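Local atomic coordinates of peptidoglycan glycosyltransferase (Eggerthella lenta, PDB entry 4MNR), a protein that is a penicillin-binding protein whose larger part belongs to the beta-lactamase-like fold family. Residues A[229-232]-A[233-237]. Residues are numbered along the deposited sequence; the frame is centred on the assembly and turned at random.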
loop_
_atom_site.group_PDB
_atom_site.type_symbol
_atom_site.label_atom_id
_atom_site.label_comp_id
_atom_site.label_asym_id
_atom_site.label_seq_id
_atom_site.Cartn_x
_atom_site.Cartn_y
_atom_site.Cartn_z
ATOM N N GLY A 229 -0.276 -13.779 -28.300
ATOM C CA GLY A 229 0.054 -15.136 -28.693
ATOM C C GLY A 229 0.393 -15.971 -27.477
ATOM O O GLY A 229 -0.192 -15.802 -26.416
ATOM N N SER A 230 1.347 -16.879 -27.614
ATOM C CA SER A 230 1.651 -17.773 -26.507
ATOM C C SER A 230 2.757 -17.163 -25.653
ATOM O O SER A 230 3.780 -16.713 -26.179
ATOM C CB SER A 230 2.057 -19.154 -27.020
ATOM O OG SER A 230 3.213 -19.071 -27.826
ATOM N N LEU A 231 2.540 -17.134 -24.340
ATOM C CA LEU A 231 3.520 -16.558 -23.428
ATOM C C LEU A 231 3.882 -17.535 -22.321
ATOM O O LEU A 231 3.026 -18.272 -21.847
ATOM C CB LEU A 231 2.930 -15.314 -22.770
ATOM C CG LEU A 231 2.533 -14.139 -23.660
ATOM C CD1 LEU A 231 1.927 -13.056 -22.793
ATOM C CD2 LEU A 231 3.738 -13.601 -24.426
ATOM N N THR A 232 5.136 -17.524 -21.874
ATOM C CA THR A 232 5.445 -18.213 -20.631
ATOM C C THR A 232 4.819 -17.405 -19.511
ATOM O O THR A 232 4.486 -16.230 -19.689
ATOM C CB THR A 232 6.954 -18.303 -20.341
ATOM O OG1 THR A 232 7.475 -16.984 -20.152
ATOM C CG2 THR A 232 7.698 -19.012 -21.475
ATOM N N LEU A 233 4.654 -18.036 -18.354
ATOM C CA LEU A 233 4.071 -17.345 -17.218
ATOM C C LEU A 233 4.918 -16.133 -16.808
ATOM O O LEU A 233 4.366 -15.093 -16.425
ATOM C CB LEU A 233 3.846 -18.308 -16.054
ATOM C CG LEU A 233 3.203 -17.760 -14.781
ATOM C CD1 LEU A 233 1.892 -17.080 -15.099
ATOM C CD2 LEU A 233 2.992 -18.911 -13.784
ATOM N N ALA A 234 6.242 -16.252 -16.917
ATOM C CA ALA A 234 7.120 -15.099 -16.654
ATOM C C ALA A 234 6.861 -13.955 -17.634
ATOM O O ALA A 234 6.736 -12.794 -17.233
ATOM C CB ALA A 234 8.600 -15.515 -16.678
ATOM N N GLN A 235 6.763 -14.273 -18.918
ATOM C CA GLN A 235 6.473 -13.253 -19.924
ATOM C C GLN A 235 5.108 -12.623 -19.705
ATOM O O GLN A 235 4.940 -11.423 -19.910
ATOM C CB GLN A 235 6.544 -13.832 -21.340
ATOM C CG GLN A 235 7.936 -14.278 -21.750
ATOM C CD GLN A 235 7.937 -15.153 -23.011
ATOM O OE1 GLN A 235 6.932 -15.780 -23.366
ATOM N NE2 GLN A 235 9.084 -15.203 -23.684
ATOM N N ALA A 236 4.135 -13.437 -19.290
ATOM C CA ALA A 236 2.788 -12.939 -19.032
ATOM C C ALA A 236 2.774 -11.985 -17.835
ATOM O O ALA A 236 1.957 -11.085 -17.774
ATOM C CB ALA A 236 1.823 -14.084 -18.807
ATOM N N THR A 237 3.690 -12.179 -16.896
ATOM C CA THR A 237 3.813 -11.264 -15.770
ATOM C C THR A 237 4.455 -9.971 -16.274
ATOM O O THR A 237 4.006 -8.881 -15.925
ATOM C CB THR A 237 4.667 -11.874 -14.642
ATOM O OG1 THR A 237 4.124 -13.147 -14.281
ATOM C CG2 THR A 237 4.671 -10.968 -13.405
HETATM O O HOH W 1 6.644 -17.184 -25.666
#
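T232 and Q235 grip each other reciprocally where strand 231-232 runs straight into helix 233-239. T232 OG1 accepts from Q235 N at 3.1 Å, occupying one of the amides that the first turn of a helix leaves without a backbone carbonyl. With chi1 at 64°, OG1 sits between the backbone N and the carbonyl carbon of T232, which swings it over the start of the helix. Threonine suits this place because, being beta-branched, it carries both a capping hydroxyl and a methyl, CG2, which lies against the amide end of Q235. In return, Q235 CG turns beside its own backbone N (chi1 -66°) and the chain then runs out extended, carrying OE1 back to T232 N at 2.9 Å. That bond is nearly straight at hydrogen, 166°, although the donor is tilted out of the carbonyl plane. Glutamine is long enough to return to the cap residue and offers a neutral oxygen as acceptor. The first full helical bond runs from A236 N to T232 O at 2.8 Å.

Packing is tighter on the inner side. L231 CD1 reaches the CA of A236 at 3.9 Å, and the small alanine side chain lets the helix come close to the leucine. L231, through its backbone, also pairs with F207 of strand 206-209. L233 points away from the strand and packs on L192, F245 and L248, joining the helix to helices 188-197 and 242-263. The outer side is looser and wet: S230 is exposed, and a water donates both to S230 O and, at 2.7 Å, to Q235 OE1, which thus accepts from the water as well as from T232 N. Together, T232 and Q235 form a capping box, the reciprocal N-cap motif at a helix start, here at a strand-to-helix junction within the penicillin-binding domain of this beta-lactamase-like family.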